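Local atomic coordinates of hypothetical protein (PDB entry 3LJN), a protein that is of unknown function but, as an ankyrin-repeat protein, probably serves as a scaffold that binds other proteins. Residues Ile156-Thr167 / Leu191-Leu202; Ile219-Met228 / Ser251-Leu259. All coordinates share one frame; numbering follows the deposited sequence.

Interaction 1: Ile156-Thr167 / Leu191-Leu202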
loop_
_atom_site.group_PDB
_atom_site.type_symbol
_atom_site.label_atom_id
_atom_site.label_comp_id
_atom_site.label_asym_id
_atom_site.label_seq_id
_atom_site.Cartn_x
_atom_site.Cartn_y
_atom_site.Cartn_z
ATOM N N ILE A 156 2.788 -10.576 5.333
ATOM C CA ILE A 156 1.756 -9.821 4.628
ATOM C C ILE A 156 0.376 -10.280 5.110
ATOM O O ILE A 156 -0.464 -9.456 5.449
ATOM C CB ILE A 156 1.871 -9.983 3.081
ATOM C CG1 ILE A 156 3.085 -9.225 2.549
ATOM C CG2 ILE A 156 0.613 -9.491 2.387
ATOM C CD1 ILE A 156 3.436 -9.547 1.127
ATOM N N LYS A 157 0.164 -11.594 5.169
ATOM C CA LYS A 157 -1.109 -12.153 5.616
ATOM C C LYS A 157 -1.458 -11.666 7.017
ATOM O O LYS A 157 -2.521 -11.102 7.235
ATOM C CB LYS A 157 -1.079 -13.688 5.575
ATOM C CG LYS A 157 -2.419 -14.333 5.959
ATOM C CD LYS A 157 -2.678 -15.693 5.271
ATOM C CE LYS A 157 -1.805 -16.826 5.830
ATOM N NZ LYS A 157 -1.999 -17.040 7.293
ATOM N N ILE A 158 -0.548 -11.873 7.956
ATOM C CA ILE A 158 -0.765 -11.471 9.339
ATOM C C ILE A 158 -0.959 -9.958 9.485
ATOM O O ILE A 158 -1.828 -9.515 10.239
ATOM C CB ILE A 158 0.389 -11.938 10.259
ATOM C CG1 ILE A 158 0.103 -13.344 10.803
ATOM C CG2 ILE A 158 0.554 -10.985 11.430
ATOM C CD1 ILE A 158 -0.037 -14.411 9.737
ATOM N N LEU A 159 -0.169 -9.159 8.775
ATOM C CA LEU A 159 -0.298 -7.714 8.917
ATOM C C LEU A 159 -1.686 -7.286 8.500
ATOM O O LEU A 159 -2.276 -6.429 9.142
ATOM C CB LEU A 159 0.746 -6.949 8.106
ATOM C CG LEU A 159 2.150 -6.816 8.692
ATOM C CD1 LEU A 159 3.069 -6.127 7.698
ATOM C CD2 LEU A 159 2.150 -6.063 10.000
ATOM N N VAL A 160 -2.217 -7.897 7.443
ATOM C CA VAL A 160 -3.478 -7.447 6.854
ATOM C C VAL A 160 -4.677 -7.887 7.702
ATOM O O VAL A 160 -5.654 -7.146 7.807
ATOM C CB VAL A 160 -3.614 -7.895 5.377
ATOM C CG1 VAL A 160 -4.927 -7.422 4.791
ATOM C CG2 VAL A 160 -2.482 -7.344 4.563
ATOM N N GLN A 161 -4.586 -9.072 8.311
ATOM C CA GLN A 161 -5.571 -9.535 9.321
ATOM C C GLN A 161 -5.600 -8.654 10.560
ATOM O O GLN A 161 -6.659 -8.450 11.146
ATOM C CB GLN A 161 -5.279 -10.970 9.770
ATOM C CG GLN A 161 -5.817 -12.029 8.817
ATOM C CD GLN A 161 -5.148 -13.388 8.973
ATOM O OE1 GLN A 161 -4.046 -13.495 9.503
ATOM N NE2 GLN A 161 -5.811 -14.429 8.492
ATOM N N LEU A 162 -4.435 -8.143 10.954
ATOM C CA LEU A 162 -4.306 -7.328 12.162
ATOM C C LEU A 162 -4.913 -5.934 12.010
ATOM O O LEU A 162 -5.277 -5.296 12.997
ATOM C CB LEU A 162 -2.830 -7.219 12.580
ATOM C CG LEU A 162 -2.205 -8.469 13.226
ATOM C CD1 LEU A 162 -0.715 -8.282 13.485
ATOM C CD2 LEU A 162 -2.921 -8.849 14.515
ATOM N N GLY A 163 -5.025 -5.462 10.776
ATOM C CA GLY A 163 -5.522 -4.113 10.520
ATOM C C GLY A 163 -4.597 -3.202 9.725
ATOM O O GLY A 163 -4.888 -2.014 9.594
ATOM N N ALA A 164 -3.490 -3.743 9.205
ATOM C CA ALA A 164 -2.610 -3.011 8.287
ATOM C C ALA A 164 -3.323 -2.810 6.966
ATOM O O ALA A 164 -3.808 -3.771 6.386
ATOM C CB ALA A 164 -1.318 -3.775 8.067
ATOM N N SER A 165 -3.388 -1.571 6.498
ATOM C CA SER A 165 -4.246 -1.220 5.361
ATOM C C SER A 165 -3.553 -1.384 4.001
ATOM O O SER A 165 -2.502 -0.798 3.762
ATOM C CB SER A 165 -4.734 0.222 5.503
ATOM O OG SER A 165 -5.508 0.598 4.373
ATOM N N PRO A 166 -4.144 -2.172 3.095
ATOM C CA PRO A 166 -3.514 -2.280 1.780
ATOM C C PRO A 166 -3.527 -0.995 0.961
ATOM O O PRO A 166 -3.010 -0.989 -0.152
ATOM C CB PRO A 166 -4.348 -3.361 1.081
ATOM C CG PRO A 166 -4.831 -4.204 2.181
ATOM C CD PRO A 166 -5.124 -3.245 3.317
ATOM N N THR A 167 -4.121 0.069 1.503
ATOM C CA THR A 167 -4.117 1.374 0.852
ATOM C C THR A 167 -3.455 2.439 1.720
ATOM O O THR A 167 -3.754 3.621 1.580
ATOM C CB THR A 167 -5.537 1.840 0.538
ATOM O OG1 THR A 167 -6.250 2.045 1.763
ATOM C CG2 THR A 167 -6.267 0.823 -0.308
ATOM N N LEU A 191 -3.115 -11.964 -2.313
ATOM C CA LEU A 191 -3.126 -12.192 -0.883
ATOM C C LEU A 191 -3.692 -10.979 -0.140
ATOM O O LEU A 191 -4.553 -11.133 0.715
ATOM C CB LEU A 191 -1.717 -12.517 -0.383
ATOM C CG LEU A 191 -1.618 -12.956 1.076
ATOM C CD1 LEU A 191 -2.467 -14.180 1.304
ATOM C CD2 LEU A 191 -0.184 -13.231 1.450
HETATM N N MSE A 192 -3.236 -9.776 -0.481
HETATM C CA MSE A 192 -3.737 -8.569 0.175
HETATM C C MSE A 192 -5.237 -8.387 -0.015
HETATM O O MSE A 192 -5.952 -8.116 0.940
HETATM C CB MSE A 192 -3.000 -7.318 -0.313
HETATM C CG MSE A 192 -1.662 -7.091 0.392
HETATM SE SE MSE A 192 -0.662 -5.492 -0.165
HETATM C CE MSE A 192 -0.776 -5.688 -2.102
HETATM N N MSE A 193 -5.711 -8.544 -1.243
HETATM C CA MSE A 193 -7.125 -8.350 -1.551
HETATM C C MSE A 193 -8.014 -9.487 -1.080
HETATM O O MSE A 193 -9.208 -9.282 -0.883
HETATM C CB MSE A 193 -7.320 -8.193 -3.050
HETATM C CG MSE A 193 -7.152 -6.776 -3.548
HETATM SE SE MSE A 193 -6.857 -6.867 -5.494
HETATM C CE MSE A 193 -7.796 -5.232 -6.084
ATOM N N ASP A 194 -7.458 -10.683 -0.927
ATOM C CA ASP A 194 -8.253 -11.833 -0.481
ATOM C C ASP A 194 -8.203 -12.014 1.046
ATOM O O ASP A 194 -9.170 -12.454 1.651
ATOM C CB ASP A 194 -7.818 -13.099 -1.234
ATOM C CG ASP A 194 -7.844 -12.911 -2.776
ATOM O OD1 ASP A 194 -8.156 -11.784 -3.242
ATOM O OD2 ASP A 194 -7.545 -13.879 -3.521
ATOM N N THR A 195 -7.085 -11.635 1.658
ATOM C CA THR A 195 -6.921 -11.658 3.115
ATOM C C THR A 195 -7.647 -10.519 3.806
ATOM O O THR A 195 -8.044 -10.655 4.954
ATOM C CB THR A 195 -5.427 -11.549 3.507
ATOM O OG1 THR A 195 -4.662 -12.497 2.754
ATOM C CG2 THR A 195 -5.222 -11.815 4.994
ATOM N N VAL A 196 -7.792 -9.390 3.113
ATOM C CA VAL A 196 -8.362 -8.157 3.693
ATOM C C VAL A 196 -9.751 -8.422 4.281
ATOM O O VAL A 196 -10.659 -8.836 3.562
ATOM C CB VAL A 196 -8.424 -6.995 2.642
ATOM C CG1 VAL A 196 -9.394 -7.320 1.520
ATOM C CG2 VAL A 196 -8.797 -5.684 3.293
ATOM N N PRO A 197 -9.918 -8.188 5.595
ATOM C CA PRO A 197 -11.176 -8.571 6.243
ATOM C C PRO A 197 -12.382 -7.863 5.629
ATOM O O PRO A 197 -13.321 -8.522 5.215
ATOM C CB PRO A 197 -10.972 -8.156 7.708
ATOM C CG PRO A 197 -9.925 -7.103 7.678
ATOM C CD PRO A 197 -9.058 -7.380 6.480
ATOM N N SER A 198 -12.335 -6.539 5.541
ATOM C CA SER A 198 -13.472 -5.783 5.056
ATOM C C SER A 198 -13.627 -5.948 3.559
ATOM O O SER A 198 -14.457 -6.730 3.118
ATOM C CB SER A 198 -13.332 -4.303 5.410
ATOM N N LYS A 199 -12.812 -5.235 2.786
ATOM C CA LYS A 199 -13.036 -5.047 1.349
ATOM C C LYS A 199 -13.833 -3.774 1.122
ATOM O O LYS A 199 -14.054 -3.360 -0.008
ATOM C CB LYS A 199 -13.761 -6.231 0.716
ATOM N N SER A 200 -14.288 -3.178 2.216
ATOM C CA SER A 200 -14.821 -1.828 2.235
ATOM C C SER A 200 -13.965 -0.987 3.193
ATOM O O SER A 200 -14.346 0.109 3.582
ATOM C CB SER A 200 -16.291 -1.887 2.668
ATOM O OG SER A 200 -16.809 -0.619 3.021
ATOM N N SER A 201 -12.803 -1.526 3.559
ATOM C CA SER A 201 -11.787 -0.826 4.346
ATOM C C SER A 201 -10.672 -0.255 3.452
ATOM O O SER A 201 -9.719 0.337 3.939
ATOM C CB SER A 201 -11.170 -1.797 5.351
ATOM O OG SER A 201 -10.843 -3.027 4.724
ATOM N N LEU A 202 -10.790 -0.456 2.145
ATOM C CA LEU A 202 -9.800 0.016 1.199
ATOM C C LEU A 202 -10.208 1.404 0.792
ATOM O O LEU A 202 -11.384 1.656 0.595
ATOM C CB LEU A 202 -9.763 -0.879 -0.038
ATOM C CG LEU A 202 -9.546 -2.375 0.197
ATOM C CD1 LEU A 202 -9.947 -3.170 -1.034
ATOM C CD2 LEU A 202 -8.108 -2.650 0.588
#
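Two helices packed side by side in an ankyrin-repeat stack meet where V160 of helix 153-162 lies against the last turn of helix 186-195 and the V196-P197 exit from it. The short helical segments approach to 9.5 Å between axes and run at 38° to one another, with V160, I156, L191, M192 and T195 filling the space between them. V160 carries the middle: with CG1 anti to the backbone N (chi1 180°) that methyl is laid on the V196 backbone, 3.7 Å from V196 CA, while CG2 faces the M192 side chain. One turn earlier, I156 inserts CG2 between two neighbours, 3.9 Å from L191 CD2 and equally far from M192 CG. M192, a selenomethionine here, continues past this point to touch P176, L177 and A180 of helix 176-182, a flexible unbranched chain bridging several surfaces.

T195 works at the more exposed side. With its hydroxyl beside the backbone N (chi1 -49°), its methyl is left anti to that N, facing the other helix, CG2 3.6 Å from K157 O and 3.9 Å from Q161 CG; the hydroxyl turns to L191 O in its own helix, over a distance too short to be trusted. Such helix-to-helix packing builds the elongated ankyrin solenoid, and here the loops that follow the two helices carry the contact further. P197, whose ring brings no N-H to the helix end, sets CD 3.7 Å from V160 O. Farther on, P166 presents CB to L202 CD2 at 3.9 Å, their side chains crossing at about a right angle, and T167 CG2 meets L202 CB. No hydrogen bond spans the segments. S165 OG instead accepts from T167 N, an ST turn, and T167 OG1 is also bonded to R203 N just beyond L202.

Interaction 2: Ile219-Met228 / Ser251-Leu259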
loop_
_atom_site.group_PDB
_atom_site.type_symbol
_atom_site.label_atom_id
_atom_site.label_comp_id
_atom_site.label_asym_id
_atom_site.label_seq_id
_atom_site.Cartn_x
_atom_site.Cartn_y
_atom_site.Cartn_z
ATOM N N ILE A 219 -4.478 -1.053 -15.702
ATOM C CA ILE A 219 -4.610 -0.855 -17.147
ATOM C C ILE A 219 -3.236 -0.596 -17.767
ATOM O O ILE A 219 -2.847 -1.286 -18.700
ATOM C CB ILE A 219 -5.556 0.305 -17.529
ATOM C CG1 ILE A 219 -6.974 0.070 -17.002
ATOM C CG2 ILE A 219 -5.616 0.447 -19.048
ATOM C CD1 ILE A 219 -7.980 1.119 -17.439
ATOM N N LEU A 220 -2.499 0.376 -17.226
ATOM C CA LEU A 220 -1.127 0.683 -17.681
ATOM C C LEU A 220 -0.189 -0.506 -17.561
ATOM O O LEU A 220 0.741 -0.644 -18.350
ATOM C CB LEU A 220 -0.528 1.841 -16.881
ATOM C CG LEU A 220 -1.222 3.188 -17.018
ATOM C CD1 LEU A 220 -0.590 4.198 -16.065
ATOM C CD2 LEU A 220 -1.174 3.667 -18.453
ATOM N N ILE A 221 -0.441 -1.334 -16.552
ATOM C CA ILE A 221 0.353 -2.520 -16.242
ATOM C C ILE A 221 -0.060 -3.720 -17.077
ATOM O O ILE A 221 0.671 -4.702 -17.162
ATOM C CB ILE A 221 0.170 -2.880 -14.769
ATOM C CG1 ILE A 221 0.801 -1.802 -13.901
ATOM C CG2 ILE A 221 0.773 -4.220 -14.434
ATOM C CD1 ILE A 221 0.771 -2.159 -12.458
ATOM N N ASN A 222 -1.235 -3.625 -17.687
ATOM C CA ASN A 222 -1.847 -4.714 -18.447
ATOM C C ASN A 222 -2.295 -5.889 -17.566
ATOM O O ASN A 222 -2.143 -7.058 -17.927
ATOM C CB ASN A 222 -0.944 -5.192 -19.592
ATOM C CG ASN A 222 -1.702 -6.011 -20.630
ATOM O OD1 ASN A 222 -2.939 -6.017 -20.666
ATOM N ND2 ASN A 222 -0.960 -6.712 -21.474
ATOM N N TRP A 223 -2.877 -5.546 -16.424
ATOM C CA TRP A 223 -3.505 -6.503 -15.538
ATOM C C TRP A 223 -5.019 -6.341 -15.654
ATOM O O TRP A 223 -5.654 -5.730 -14.797
ATOM C CB TRP A 223 -3.000 -6.272 -14.112
ATOM C CG TRP A 223 -1.674 -6.940 -13.839
ATOM C CD1 TRP A 223 -0.840 -7.534 -14.755
ATOM C CD2 TRP A 223 -1.027 -7.085 -12.562
ATOM N NE1 TRP A 223 0.269 -8.041 -14.126
ATOM C CE2 TRP A 223 0.186 -7.776 -12.783
ATOM C CE3 TRP A 223 -1.361 -6.705 -11.248
ATOM C CZ2 TRP A 223 1.069 -8.090 -11.741
ATOM C CZ3 TRP A 223 -0.479 -7.023 -10.215
ATOM C CH2 TRP A 223 0.718 -7.710 -10.468
ATOM N N GLU A 224 -5.590 -6.889 -16.729
ATOM C CA GLU A 224 -7.008 -6.671 -17.049
ATOM C C GLU A 224 -7.947 -7.250 -16.000
ATOM O O GLU A 224 -8.916 -6.608 -15.634
ATOM C CB GLU A 224 -7.370 -7.233 -18.432
ATOM C CG GLU A 224 -8.737 -6.737 -18.967
ATOM C CD GLU A 224 -9.103 -7.274 -20.356
ATOM O OE1 GLU A 224 -8.459 -8.230 -20.844
ATOM O OE2 GLU A 224 -10.054 -6.740 -20.964
ATOM N N ASP A 225 -7.655 -8.456 -15.527
ATOM C CA ASP A 225 -8.538 -9.174 -14.586
ATOM C C ASP A 225 -8.540 -8.592 -13.165
ATOM O O ASP A 225 -9.551 -8.650 -12.459
ATOM C CB ASP A 225 -8.172 -10.659 -14.541
ATOM C CG ASP A 225 -6.668 -10.895 -14.484
ATOM O OD1 ASP A 225 -5.909 -9.945 -14.159
ATOM O OD2 ASP A 225 -6.247 -12.035 -14.790
ATOM N N VAL A 226 -7.403 -8.047 -12.749
ATOM C CA VAL A 226 -7.304 -7.356 -11.469
ATOM C C VAL A 226 -8.038 -6.041 -11.567
ATOM O O VAL A 226 -8.602 -5.580 -10.588
ATOM C CB VAL A 226 -5.840 -7.097 -11.070
ATOM C CG1 VAL A 226 -5.772 -6.141 -9.927
ATOM C CG2 VAL A 226 -5.156 -8.399 -10.698
ATOM N N ALA A 227 -8.029 -5.448 -12.759
ATOM C CA ALA A 227 -8.766 -4.211 -13.041
ATOM C C ALA A 227 -10.281 -4.366 -12.843
ATOM O O ALA A 227 -10.957 -3.423 -12.448
ATOM C CB ALA A 227 -8.474 -3.750 -14.445
HETATM N N MSE A 228 -10.794 -5.563 -13.120
HETATM C CA MSE A 228 -12.214 -5.862 -13.031
HETATM C C MSE A 228 -12.631 -5.999 -11.586
HETATM O O MSE A 228 -13.756 -5.640 -11.227
HETATM C CB MSE A 228 -12.515 -7.166 -13.751
HETATM C CG MSE A 228 -12.210 -7.141 -15.236
HETATM SE SE MSE A 228 -13.754 -6.592 -16.308
HETATM C CE MSE A 228 -14.768 -8.290 -16.425
ATOM N N SER A 251 -8.730 2.274 -20.948
ATOM C CA SER A 251 -9.227 0.957 -21.279
ATOM C C SER A 251 -9.309 0.768 -22.774
ATOM O O SER A 251 -8.929 -0.258 -23.307
ATOM C CB SER A 251 -10.599 0.762 -20.701
ATOM O OG SER A 251 -11.034 -0.551 -20.959
ATOM N N VAL A 252 -9.840 1.779 -23.442
ATOM C CA VAL A 252 -9.875 1.822 -24.899
ATOM C C VAL A 252 -8.457 1.664 -25.422
ATOM O O VAL A 252 -8.184 0.724 -26.181
ATOM C CB VAL A 252 -10.503 3.148 -25.414
ATOM C CG1 VAL A 252 -10.283 3.302 -26.896
ATOM C CG2 VAL A 252 -11.998 3.175 -25.102
ATOM N N ARG A 253 -7.567 2.557 -24.973
ATOM C CA ARG A 253 -6.161 2.572 -25.387
ATOM C C ARG A 253 -5.380 1.299 -25.079
ATOM O O ARG A 253 -4.426 0.975 -25.778
ATOM C CB ARG A 253 -5.431 3.721 -24.717
ATOM C CG ARG A 253 -5.774 5.081 -25.271
ATOM C CD ARG A 253 -4.541 5.920 -25.334
ATOM N NE ARG A 253 -4.205 6.553 -24.066
ATOM C CZ ARG A 253 -2.963 6.780 -23.626
ATOM N NH1 ARG A 253 -1.889 6.390 -24.320
ATOM N NH2 ARG A 253 -2.797 7.398 -22.458
ATOM N N ALA A 254 -5.764 0.590 -24.026
ATOM C CA ALA A 254 -5.122 -0.674 -23.689
ATOM C C ALA A 254 -5.697 -1.846 -24.479
ATOM O O ALA A 254 -5.278 -2.983 -24.256
ATOM C CB ALA A 254 -5.265 -0.946 -22.194
ATOM N N ALA A 255 -6.617 -1.568 -25.413
ATOM C CA ALA A 255 -7.472 -2.592 -26.031
ATOM C C ALA A 255 -8.392 -3.094 -24.917
ATOM O O ALA A 255 -9.197 -2.318 -24.410
ATOM C CB ALA A 255 -6.657 -3.702 -26.651
HETATM N N MSE A 256 -8.273 -4.335 -24.477
HETATM C CA MSE A 256 -8.971 -4.735 -23.243
HETATM C C MSE A 256 -10.466 -4.569 -23.434
HETATM O O MSE A 256 -11.032 -3.544 -23.063
HETATM C CB MSE A 256 -8.504 -3.923 -22.004
HETATM C CG MSE A 256 -7.045 -4.205 -21.527
HETATM SE SE MSE A 256 -6.641 -3.643 -19.628
HETATM C CE MSE A 256 -8.125 -2.376 -19.387
ATOM N N VAL A 257 -11.088 -5.605 -23.996
ATOM C CA VAL A 257 -12.450 -5.517 -24.514
ATOM C C VAL A 257 -13.495 -5.634 -23.408
ATOM O O VAL A 257 -14.387 -4.786 -23.310
ATOM C CB VAL A 257 -12.710 -6.602 -25.578
ATOM C CG1 VAL A 257 -14.048 -6.367 -26.239
ATOM C CG2 VAL A 257 -11.623 -6.601 -26.628
ATOM N N LEU A 258 -13.378 -6.672 -22.577
ATOM C CA LEU A 258 -14.323 -6.887 -21.462
ATOM C C LEU A 258 -14.412 -5.711 -20.475
ATOM O O LEU A 258 -15.509 -5.292 -20.124
ATOM C CB LEU A 258 -14.012 -8.185 -20.704
ATOM C CG LEU A 258 -14.144 -9.527 -21.468
ATOM C CD1 LEU A 258 -14.577 -10.690 -20.526
ATOM C CD2 LEU A 258 -15.100 -9.445 -22.685
ATOM N N LEU A 259 -13.271 -5.176 -20.038
ATOM C CA LEU A 259 -13.258 -3.992 -19.187
ATOM C C LEU A 259 -13.973 -2.826 -19.860
ATOM O O LEU A 259 -14.759 -2.126 -19.224
ATOM C CB LEU A 259 -11.837 -3.575 -18.841
ATOM C CG LEU A 259 -11.773 -2.471 -17.767
ATOM C CD1 LEU A 259 -11.751 -3.064 -16.333
ATOM C CD2 LEU A 259 -10.600 -1.527 -17.965
#
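L259 is a knob in the hollow formed by I219, E224, A227 and M228, a knobs-into-holes fit between neighbouring helical hairpins, consistent with the ankyrin-type stack. Each hairpin supplies the end of one helix, a tight turn and the start of the next: helix 216-219 ends in a Schellman motif at N222 before helix 224-231, and helix 247-253 gives way to helix 257-266. With CG anti to the backbone N (chi1 -171°), L259 spreads its two methyls over the floor of the hollow. CD1 sits on the short side chain of A227, 3.8 Å from its CB, where a small residue leaves room for the knob; CD2 turns to I219, although its exact place is doubtful because it is modelled too near M256 CE. M228, a selenomethionine bent at chi2 and chi3, curls round the rim to bring SE 3.9 Å from L259 CA.

I219 is the bump in the other direction. Its branches part, CG2 meeting the small A254 CB at 3.5 Å and CD1 passing toward S251, so that a beta-branched residue fills two dents at once. S251 itself turns its hydroxyl to T260. M256, also a selenomethionine, reaches between I219 and E224 and lies along the E224 chain, the two side chains sliding past each other in opposite directions, with SE 3.8 Å from E224 CG. E224 is fully extended (chi2 179°), which carries its carboxylate across to the start of helix 257-266, where the helix dipole would probably favour a negative charge. The carboxylate makes no proper cap, however: OE2 is 3.4 Å from V257 N, but the N-H points too far from it for a hydrogen bond.

Interactions 1 and 2 follow one another along the same row of stacked helices, their centres about 24 Å apart, and share no segment. Both join neighbouring helices and include selenomethionine, without one hydrogen bond across, but they differ in place and shape. The contact 219-228/251-259 is the more buried, tied to helix ends and turns, and uses a leucine knob and a carboxylate. The contact 156-167/191-202, only partly buried and nearer the centre of the chain, runs from helix flanks into loops, and relies on branched residues and prolines. D194, which lies in segment 191-202 but takes no part in its contact, forms a salt bridge with R229, next after M228, and so links their neighbourhoods.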